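Local atomic coordinates of ABC transporter periplasmic-binding protein YtfQ (Mycobacterium smegmatis, PDB entry 6HBD), a protein that binds beta-D-galactofuranose between its two lobes and probably delivers furanose sugars such as L-arabinofuranose to an ABC transporter. Residues 30-35 and 103-108; 187-192 and 213-218; 207-212 and 235-240. All blocks are in the same frame, centred on the assembly; numbering follows the deposited sequence.

Interaction 1 of 3, residues 30-35 and 103-108; sequences GWRTAN and LTDRAV. With GZL (beta-D-galactofuranose), chain L.
Arg32 reaches from the first turn of helix 30-46 to the carboxylate of Asp105, just past the end of strand 101-104, and the two form a salt bridge. The flat groups are well away from coplanar, guanidinium and carboxylate being turned 51° against each other. NH2 of Arg32 gives the better bond, 3.0 Å to OD1 of Asp105; this oxygen lies in the guanidinium plane, yet the nitrogen sits above the plane of the carboxylate. NH1 of Arg32 straddles OD1 and OD2 of Asp105, each at 2.8 Å, through two bent, weak bonds. The arginine chain gets there by folding at chi2 and chi3, which turns one face of its guanidinium to the rim of the Trp31 indole, CZ3 of Trp31 sitting over the centre of the group. The indole and the Asp105 side chain pass each other head to tail, CH2 of Trp31 being 3.5 Å from CB of Asp105.

This is the sugar-binding cleft of a type I periplasmic binding protein, where loops after the C-terminal ends of the parallel strands meet the N-terminal ends of helices. Beta-D-galactofuranose lies over one face of the Trp31 ring. Its O6 donates to the backbone O of Asp105 at 2.7 Å, while its O5 is within 2.6 Å of OD1 of Asp105, an oxygen also held by Ser80. Arg106, its chain extended from CG to NE, brings NH2 within 2.9 Å of the sugar O4. One face of the Arg106 guanidinium is met by NH2 of Arg32, so two cationic groups lie close together beside the sugar; the carboxylate of Asp105 probably offsets part of their charge. One turn along the helix, OD1 of Asn35 comes no nearer than 3.7 Å to OD2 of Asp105, and ND2 of Asn35 bonds instead to the backbone O of Pro263.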
loop_
_atom_site.group_PDB
_atom_site.type_symbol
_atom_site.label_atom_id
_atom_site.label_comp_id
_atom_site.label_asym_id
_atom_site.label_seq_id
_atom_site.Cartn_x
_atom_site.Cartn_y
_atom_site.Cartn_z
ATOM N N GLY A 30 3.889 -4.274 -7.735
ATOM C CA GLY A 30 4.570 -3.190 -8.434
ATOM C C GLY A 30 4.917 -2.065 -7.488
ATOM O O GLY A 30 6.047 -1.550 -7.490
ATOM N N TRP A 31 3.930 -1.709 -6.637
ATOM C CA TRP A 31 4.117 -0.694 -5.594
ATOM C C TRP A 31 5.368 -1.020 -4.757
ATOM O O TRP A 31 6.118 -0.121 -4.401
ATOM C CB TRP A 31 2.879 -0.637 -4.660
ATOM C CG TRP A 31 2.843 0.574 -3.768
ATOM C CD1 TRP A 31 2.087 1.695 -3.933
ATOM C CD2 TRP A 31 3.618 0.785 -2.591
ATOM N NE1 TRP A 31 2.354 2.594 -2.934
ATOM C CE2 TRP A 31 3.318 2.077 -2.118
ATOM C CE3 TRP A 31 4.502 -0.009 -1.856
ATOM C CZ2 TRP A 31 3.859 2.581 -0.946
ATOM C CZ3 TRP A 31 5.088 0.523 -0.732
ATOM C CH2 TRP A 31 4.772 1.808 -0.294
ATOM N N ARG A 32 5.546 -2.293 -4.394
ATOM C CA ARG A 32 6.671 -2.745 -3.566
ATOM C C ARG A 32 7.998 -2.610 -4.308
ATOM O O ARG A 32 8.992 -2.117 -3.752
ATOM C CB ARG A 32 6.479 -4.226 -3.187
ATOM C CG ARG A 32 7.121 -4.598 -1.877
ATOM C CD ARG A 32 6.235 -4.233 -0.725
ATOM N NE ARG A 32 6.857 -3.324 0.202
ATOM C CZ ARG A 32 6.216 -2.672 1.160
ATOM N NH1 ARG A 32 6.873 -1.847 1.959
ATOM N NH2 ARG A 32 4.896 -2.822 1.312
ATOM N N THR A 33 8.015 -3.079 -5.563
ATOM C CA THR A 33 9.225 -3.037 -6.372
ATOM C C THR A 33 9.610 -1.569 -6.634
ATOM O O THR A 33 10.797 -1.233 -6.586
ATOM C CB THR A 33 9.071 -3.936 -7.609
ATOM O OG1 THR A 33 7.896 -3.571 -8.336
ATOM C CG2 THR A 33 8.990 -5.405 -7.230
ATOM N N ALA A 34 8.602 -0.684 -6.808
ATOM C CA ALA A 34 8.846 0.742 -6.964
ATOM C C ALA A 34 9.426 1.299 -5.670
ATOM O O ALA A 34 10.399 2.072 -5.702
ATOM C CB ALA A 34 7.560 1.458 -7.292
ATOM N N ASN A 35 8.831 0.899 -4.527
ATOM C CA ASN A 35 9.303 1.336 -3.208
ATOM C C ASN A 35 10.763 0.876 -2.980
ATOM O O ASN A 35 11.598 1.700 -2.606
ATOM C CB ASN A 35 8.368 0.811 -2.101
ATOM C CG ASN A 35 8.651 1.344 -0.724
ATOM O OD1 ASN A 35 9.049 0.608 0.184
ATOM N ND2 ASN A 35 8.418 2.626 -0.526
ATOM N N LEU A 103 8.955 3.549 10.823
ATOM C CA LEU A 103 8.002 2.649 10.174
ATOM C C LEU A 103 7.618 3.275 8.848
ATOM O O LEU A 103 7.344 4.476 8.820
ATOM C CB LEU A 103 6.766 2.437 11.069
ATOM C CG LEU A 103 6.839 1.251 12.061
ATOM C CD1 LEU A 103 8.193 1.166 12.785
ATOM C CD2 LEU A 103 5.689 1.315 13.042
ATOM N N THR A 104 7.694 2.499 7.735
ATOM C CA THR A 104 7.373 3.004 6.397
ATOM C C THR A 104 6.246 2.160 5.754
ATOM O O THR A 104 6.287 0.929 5.791
ATOM C CB THR A 104 8.637 3.165 5.493
ATOM O OG1 THR A 104 8.843 2.026 4.661
ATOM C CG2 THR A 104 9.886 3.482 6.259
ATOM N N ASP A 105 5.200 2.855 5.252
ATOM C CA ASP A 105 4.024 2.367 4.531
ATOM C C ASP A 105 3.126 1.337 5.266
ATOM O O ASP A 105 2.078 0.987 4.730
ATOM C CB ASP A 105 4.432 1.843 3.151
ATOM C CG ASP A 105 5.277 0.594 3.086
ATOM O OD1 ASP A 105 4.706 -0.521 3.181
ATOM O OD2 ASP A 105 6.511 0.720 2.888
ATOM N N ARG A 106 3.490 0.908 6.486
ATOM C CA ARG A 106 2.701 0.005 7.311
ATOM C C ARG A 106 2.967 0.336 8.779
ATOM O O ARG A 106 4.092 0.664 9.141
ATOM C CB ARG A 106 3.068 -1.454 7.015
ATOM C CG ARG A 106 2.094 -2.110 6.057
ATOM C CD ARG A 106 2.646 -3.336 5.365
ATOM N NE ARG A 106 1.982 -3.591 4.090
ATOM C CZ ARG A 106 2.172 -4.671 3.337
ATOM N NH1 ARG A 106 3.022 -5.614 3.715
ATOM N NH2 ARG A 106 1.502 -4.822 2.209
ATOM N N ALA A 107 1.921 0.262 9.612
ATOM C CA ALA A 107 2.004 0.521 11.043
ATOM C C ALA A 107 1.976 -0.802 11.840
ATOM O O ALA A 107 1.835 -1.886 11.263
ATOM C CB ALA A 107 0.863 1.424 11.467
ATOM N N VAL A 108 2.193 -0.688 13.156
ATOM C CA VAL A 108 2.243 -1.798 14.099
ATOM C C VAL A 108 1.137 -1.658 15.126
ATOM O O VAL A 108 0.440 -0.646 15.166
ATOM C CB VAL A 108 3.629 -1.920 14.797
ATOM C CG1 VAL A 108 4.731 -2.167 13.784
ATOM C CG2 VAL A 108 3.957 -0.712 15.667
HETATM C C6 GZL L . 0.729 0.661 1.351
HETATM C C5 GZL L . 1.681 -0.504 1.178
HETATM C C4 GZL L . 1.037 -1.667 0.444
HETATM C C3 GZL L . 0.555 -1.358 -0.969
HETATM C C2 GZL L . 0.571 -2.740 -1.593
HETATM O O6 GZL L . 1.313 1.647 2.192
HETATM O O5 GZL L . 2.222 -0.917 2.436
HETATM O O4 GZL L . 2.017 -2.711 0.248
HETATM O O3 GZL L . -0.742 -0.791 -1.051
HETATM C C1 GZL L . 1.886 -3.283 -1.060
HETATM O O2 GZL L . 0.570 -2.743 -3.012
HETATM O O1 GZL L . 1.650 -4.645 -1.017
#

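Interaction 2 of 3, residues 187-192 and 213-218; sequences FTRSGG and NDDMGL. With GZL (beta-D-galactofuranose), chain L.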
loop_
_atom_site.group_PDB
_atom_site.type_symbol
_atom_site.label_atom_id
_atom_site.label_comp_id
_atom_site.label_asym_id
_atom_site.label_seq_id
_atom_site.Cartn_x
_atom_site.Cartn_y
_atom_site.Cartn_z
ATOM N N PHE A 187 -2.064 -9.437 -1.854
ATOM C CA PHE A 187 -1.507 -8.282 -2.562
ATOM C C PHE A 187 -0.648 -8.698 -3.815
ATOM O O PHE A 187 0.271 -7.957 -4.213
ATOM C CB PHE A 187 -0.733 -7.331 -1.585
ATOM C CG PHE A 187 -1.516 -6.384 -0.696
ATOM C CD1 PHE A 187 -2.632 -5.721 -1.176
ATOM C CD2 PHE A 187 -0.993 -5.959 0.508
ATOM C CE1 PHE A 187 -3.261 -4.716 -0.429
ATOM C CE2 PHE A 187 -1.652 -4.995 1.282
ATOM C CZ PHE A 187 -2.784 -4.381 0.808
ATOM N N THR A 188 -1.006 -9.826 -4.478
ATOM C CA THR A 188 -0.300 -10.310 -5.672
ATOM C C THR A 188 -1.220 -10.356 -6.884
ATOM O O THR A 188 -2.438 -10.329 -6.736
ATOM C CB THR A 188 0.288 -11.689 -5.426
ATOM O OG1 THR A 188 -0.769 -12.605 -5.118
ATOM C CG2 THR A 188 1.331 -11.682 -4.336
ATOM N N ARG A 189 -0.622 -10.399 -8.081
ATOM C CA ARG A 189 -1.384 -10.529 -9.327
ATOM C C ARG A 189 -2.007 -11.932 -9.389
ATOM O O ARG A 189 -3.195 -12.057 -9.677
ATOM C CB ARG A 189 -0.494 -10.352 -10.570
ATOM C CG ARG A 189 -0.245 -8.922 -11.021
ATOM C CD ARG A 189 -0.383 -8.815 -12.532
ATOM N NE ARG A 189 0.296 -7.641 -13.077
ATOM C CZ ARG A 189 0.418 -7.385 -14.377
ATOM N NH1 ARG A 189 -0.101 -8.216 -15.282
ATOM N NH2 ARG A 189 1.058 -6.294 -14.787
ATOM N N SER A 190 -1.191 -12.986 -9.120
ATOM C CA SER A 190 -1.651 -14.384 -9.134
ATOM C C SER A 190 -2.793 -14.574 -8.140
ATOM O O SER A 190 -3.834 -15.115 -8.496
ATOM C CB SER A 190 -0.505 -15.342 -8.811
ATOM O OG SER A 190 0.176 -14.965 -7.625
ATOM N N GLY A 191 -2.604 -14.061 -6.926
ATOM C CA GLY A 191 -3.606 -14.119 -5.873
ATOM C C GLY A 191 -4.910 -13.450 -6.260
ATOM O O GLY A 191 -5.980 -13.957 -5.933
ATOM N N GLY A 192 -4.833 -12.330 -6.963
ATOM C CA GLY A 192 -6.025 -11.623 -7.423
ATOM C C GLY A 192 -6.765 -12.372 -8.517
ATOM O O GLY A 192 -7.990 -12.299 -8.616
ATOM N N ASN A 213 -5.362 -3.413 -4.013
ATOM C CA ASN A 213 -4.045 -3.171 -4.585
ATOM C C ASN A 213 -4.241 -3.458 -6.060
ATOM O O ASN A 213 -4.849 -4.476 -6.379
ATOM C CB ASN A 213 -3.050 -4.066 -3.872
ATOM C CG ASN A 213 -2.058 -4.779 -4.698
ATOM O OD1 ASN A 213 -2.225 -5.956 -5.011
ATOM N ND2 ASN A 213 -0.991 -4.091 -5.044
ATOM N N ASP A 214 -3.865 -2.528 -6.956
ATOM C CA ASP A 214 -4.180 -2.737 -8.367
ATOM C C ASP A 214 -3.500 -3.980 -8.988
ATOM O O ASP A 214 -4.000 -4.437 -10.013
ATOM C CB ASP A 214 -4.002 -1.484 -9.257
ATOM C CG ASP A 214 -2.816 -0.586 -9.119
ATOM O OD1 ASP A 214 -1.755 -1.073 -8.686
ATOM O OD2 ASP A 214 -2.939 0.607 -9.489
ATOM N N ASP A 215 -2.461 -4.590 -8.355
ATOM C CA ASP A 215 -1.919 -5.862 -8.861
ATOM C C ASP A 215 -3.019 -6.931 -8.767
ATOM O O ASP A 215 -3.287 -7.612 -9.756
ATOM C CB ASP A 215 -0.676 -6.316 -8.102
ATOM C CG ASP A 215 0.547 -5.534 -8.468
ATOM O OD1 ASP A 215 0.474 -4.278 -8.475
ATOM O OD2 ASP A 215 1.583 -6.161 -8.748
ATOM N N MET A 216 -3.733 -6.999 -7.631
ATOM C CA MET A 216 -4.848 -7.949 -7.497
ATOM C C MET A 216 -5.953 -7.655 -8.507
ATOM O O MET A 216 -6.510 -8.581 -9.081
ATOM C CB MET A 216 -5.411 -7.943 -6.070
ATOM C CG MET A 216 -4.453 -8.574 -5.075
ATOM S SD MET A 216 -4.901 -8.533 -3.341
ATOM C CE MET A 216 -5.855 -7.046 -3.234
ATOM N N GLY A 217 -6.229 -6.376 -8.734
ATOM C CA GLY A 217 -7.195 -5.929 -9.730
ATOM C C GLY A 217 -6.756 -6.213 -11.162
ATOM O O GLY A 217 -7.590 -6.262 -12.079
ATOM N N LEU A 218 -5.429 -6.350 -11.391
ATOM C CA LEU A 218 -4.915 -6.707 -12.713
ATOM C C LEU A 218 -5.169 -8.218 -12.927
ATOM O O LEU A 218 -5.775 -8.589 -13.935
ATOM C CB LEU A 218 -3.438 -6.298 -12.907
ATOM C CG LEU A 218 -3.179 -4.781 -13.068
ATOM C CD1 LEU A 218 -1.708 -4.444 -12.823
ATOM C CD2 LEU A 218 -3.635 -4.264 -14.439
HETATM C C6 GZL L . 0.729 0.661 1.351
HETATM C C5 GZL L . 1.681 -0.504 1.178
HETATM C C4 GZL L . 1.037 -1.667 0.444
HETATM C C3 GZL L . 0.555 -1.358 -0.969
HETATM C C2 GZL L . 0.571 -2.740 -1.593
HETATM O O6 GZL L . 1.313 1.647 2.192
HETATM O O5 GZL L . 2.222 -0.917 2.436
HETATM O O4 GZL L . 2.017 -2.711 0.248
HETATM O O3 GZL L . -0.742 -0.791 -1.051
HETATM C C1 GZL L . 1.886 -3.283 -1.060
HETATM O O2 GZL L . 0.570 -2.743 -3.012
HETATM O O1 GZL L . 1.650 -4.645 -1.017
#
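Met216 and Phe187 make the main apolar contact between the start of helix 214-226 and the loop before helix 189-202. The sulfur of Met216 lies obliquely to the aromatic ring, a Met-aromatic contact with SD 5.4 Å from the ring centroid of Phe187. A bend at chi3 of Met216 (-30°) carries its CE alongside CD1 of Phe187. Farther out, Leu218 lays CB and CD1 against one face of the Arg189 guanidinium, with CD1 of Leu218 3.8 Å from NE of Arg189, and Arg189 is held by a salt bridge to Asp245.

Backbone CA-H...O contacts line the approach of the two helix starts. CA of Arg189 points a hydrogen at the backbone O of Asp215, 3.5 Å away and nearly straight at 159°. CA of Gly192 meets the backbone O of Met216 in the same manner, and with no side chain at Gly192 the helices come within 3.9 Å, CA of Gly192 to CA of Met216.

The polar side chains cap their own helices or turn to partners beyond the two segments. Both helices are N-capped: OG1 of Thr188 accepts from N of Gly191 and OD1 of Asn213 from N of Met216, the latter donor standing well above the amide plane. The other end of the Asn213 amide faces the sugar, where ND2 of Asn213 makes a weak, strongly bent bond of 2.9 Å to O2 of the galactofuranose and a second bond to Asp241. Asp215 turns its carboxylate to the backbone N of Gly30.

Phe187 spreads one ring face beneath the sugar, C2 of the ligand lying over the ring centre. An aromatic ring laid against the sugar is characteristic of carbohydrate sites in periplasmic binding proteins; here the N-cap Asn213 adds a polar contact at O2.

Interaction 3 of 3, residues 207-212 and 235-240; sequences DVVFAQ and IKIVAV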
loop_
_atom_site.group_PDB
_atom_site.type_symbol
_atom_site.label_atom_id
_atom_site.label_comp_id
_atom_site.label_asym_id
_atom_site.label_seq_id
_atom_site.Cartn_x
_atom_site.Cartn_y
_atom_site.Cartn_z
ATOM N N ASP A 207 -21.234 -6.731 -10.331
ATOM C CA ASP A 207 -21.278 -5.402 -10.962
ATOM C C ASP A 207 -19.926 -4.704 -10.958
ATOM O O ASP A 207 -19.547 -4.065 -11.950
ATOM C CB ASP A 207 -22.299 -4.490 -10.267
ATOM C CG ASP A 207 -23.724 -4.830 -10.619
ATOM O OD1 ASP A 207 -24.255 -5.800 -10.041
ATOM O OD2 ASP A 207 -24.315 -4.116 -11.472
ATOM N N VAL A 208 -19.223 -4.803 -9.821
ATOM C CA VAL A 208 -17.965 -4.117 -9.581
ATOM C C VAL A 208 -17.070 -4.932 -8.632
ATOM O O VAL A 208 -17.570 -5.651 -7.775
ATOM C CB VAL A 208 -18.287 -2.682 -9.052
ATOM C CG1 VAL A 208 -19.542 -2.670 -8.185
ATOM C CG2 VAL A 208 -17.102 -2.028 -8.313
ATOM N N VAL A 209 -15.746 -4.813 -8.806
ATOM C CA VAL A 209 -14.736 -5.435 -7.954
ATOM C C VAL A 209 -13.892 -4.288 -7.358
ATOM O O VAL A 209 -13.586 -3.318 -8.044
ATOM C CB VAL A 209 -13.891 -6.556 -8.652
ATOM C CG1 VAL A 209 -14.051 -6.535 -10.157
ATOM C CG2 VAL A 209 -12.411 -6.570 -8.241
ATOM N N PHE A 210 -13.578 -4.385 -6.069
ATOM C CA PHE A 210 -12.771 -3.416 -5.375
ATOM C C PHE A 210 -11.517 -4.136 -4.972
ATOM O O PHE A 210 -11.533 -4.942 -4.029
ATOM C CB PHE A 210 -13.488 -2.821 -4.154
ATOM C CG PHE A 210 -12.569 -2.105 -3.182
ATOM C CD1 PHE A 210 -11.767 -1.052 -3.602
ATOM C CD2 PHE A 210 -12.443 -2.542 -1.871
ATOM C CE1 PHE A 210 -10.887 -0.428 -2.719
ATOM C CE2 PHE A 210 -11.554 -1.924 -0.994
ATOM C CZ PHE A 210 -10.786 -0.871 -1.424
ATOM N N ALA A 211 -10.421 -3.853 -5.699
ATOM C CA ALA A 211 -9.138 -4.458 -5.408
ATOM C C ALA A 211 -8.398 -3.524 -4.468
ATOM O O ALA A 211 -8.297 -2.343 -4.753
ATOM C CB ALA A 211 -8.356 -4.685 -6.689
ATOM N N GLN A 212 -7.879 -4.041 -3.346
ATOM C CA GLN A 212 -7.163 -3.199 -2.385
ATOM C C GLN A 212 -5.752 -2.878 -2.852
ATOM O O GLN A 212 -5.020 -2.158 -2.167
ATOM C CB GLN A 212 -7.159 -3.846 -0.986
ATOM C CG GLN A 212 -8.516 -3.728 -0.299
ATOM C CD GLN A 212 -8.546 -4.483 0.997
ATOM O OE1 GLN A 212 -7.513 -4.885 1.547
ATOM N NE2 GLN A 212 -9.741 -4.711 1.505
ATOM N N ILE A 235 -17.882 -5.700 -15.984
ATOM C CA ILE A 235 -17.543 -5.625 -14.560
ATOM C C ILE A 235 -16.579 -4.445 -14.371
ATOM O O ILE A 235 -15.493 -4.426 -14.961
ATOM C CB ILE A 235 -16.900 -6.923 -14.025
ATOM C CG1 ILE A 235 -17.818 -8.128 -14.202
ATOM C CG2 ILE A 235 -16.537 -6.750 -12.547
ATOM C CD1 ILE A 235 -17.083 -9.399 -14.181
ATOM N N LYS A 236 -16.926 -3.530 -13.474
ATOM C CA LYS A 236 -16.088 -2.375 -13.188
ATOM C C LYS A 236 -14.955 -2.715 -12.195
ATOM O O LYS A 236 -15.134 -3.545 -11.323
ATOM C CB LYS A 236 -16.962 -1.217 -12.671
ATOM C CG LYS A 236 -18.165 -0.944 -13.597
ATOM C CD LYS A 236 -18.528 0.542 -13.749
ATOM C CE LYS A 236 -19.520 0.786 -14.872
ATOM N NZ LYS A 236 -18.925 0.639 -16.240
ATOM N N ILE A 237 -13.777 -2.118 -12.353
ATOM C CA ILE A 237 -12.682 -2.339 -11.418
ATOM C C ILE A 237 -12.279 -0.991 -10.862
ATOM O O ILE A 237 -12.265 0.005 -11.605
ATOM C CB ILE A 237 -11.462 -3.083 -12.000
ATOM C CG1 ILE A 237 -11.906 -4.319 -12.856
ATOM C CG2 ILE A 237 -10.478 -3.465 -10.857
ATOM C CD1 ILE A 237 -10.821 -4.952 -13.736
ATOM N N VAL A 238 -12.051 -0.956 -9.512
ATOM C CA VAL A 238 -11.581 0.194 -8.767
ATOM C C VAL A 238 -10.519 -0.324 -7.813
ATOM O O VAL A 238 -10.741 -1.330 -7.135
ATOM C CB VAL A 238 -12.673 1.060 -8.103
ATOM C CG1 VAL A 238 -14.025 0.854 -8.766
ATOM C CG2 VAL A 238 -12.761 0.862 -6.595
ATOM N N ALA A 239 -9.326 0.294 -7.830
ATOM C CA ALA A 239 -8.242 -0.174 -6.999
ATOM C C ALA A 239 -7.459 0.954 -6.378
ATOM O O ALA A 239 -7.720 2.131 -6.656
ATOM C CB ALA A 239 -7.338 -1.079 -7.804
ATOM N N VAL A 240 -6.553 0.580 -5.460
ATOM C CA VAL A 240 -5.681 1.495 -4.733
ATOM C C VAL A 240 -4.237 1.198 -5.179
ATOM O O VAL A 240 -3.925 0.039 -5.436
ATOM C CB VAL A 240 -5.897 1.332 -3.204
ATOM C CG1 VAL A 240 -4.917 2.197 -2.403
ATOM C CG2 VAL A 240 -7.334 1.669 -2.833
#
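Val209 and Ile235 press together on one side of the sheet, CG1 of Val209 lying 3.5 Å from CG2 of Ile235, with Ile237 packed beside them. Helix 214-226 covers this side, meeting Ile235 and Ile237 through Ile224. On the reverse side Phe210 lies across Val238 at about a right angle, its CD1 3.7 Å from CG2 of Val238. CG of Phe210 stands anti to the backbone N (chi1 164°), and the ring edge meets CG2 of Val240; Phe167 stacks on the ring, while Ala131 of helix 124-138 touches both Phe210 and Val238.

Between these layers the strands run parallel, 18° apart. N of Val209 bonds to O of Lys236 at 2.9 Å, N of Val238 to O of Val209 at 3.2 Å, and N of Ala211 to O of Val238 at 2.9 Å.

At the ends the contact turns polar. N of Lys236 donates to O of Asp207 in a nearly straight bond (174°), and the Asp207 carboxylate holds Gln205 and the backbone N of Asn147. At the other end OE1 of Gln212 accepts from the backbone N of Gly153. The pairing is the core of a beta-alpha-beta crossover, strand 208-211, helix 214-226, strand 236-239, in a Rossmann-like lobe.

All three contacts are buried, but only interaction 3 is a strand pairing, joined mainly by regular backbone bonds and branched apolar side chains. Interaction 2 shares one element of its beta-alpha-beta unit: helix 214-226 begins right after strand 208-211, and N of Asp214 probably bonds to O of Val240. Glycine, capping residues and a sulfur replace sheet pairing there, and its Arg189 end is partly exposed. Interaction 1 belongs to the other sheet's lobe and is dominated by charge. It meets interaction 2 across the cleft, where both touch the galactofuranose, Arg106 packs on Phe187 and N of Gly30 probably bonds to Asp215. Interactions 1 and 3 do not touch, their nearest atoms being about 6 Å apart.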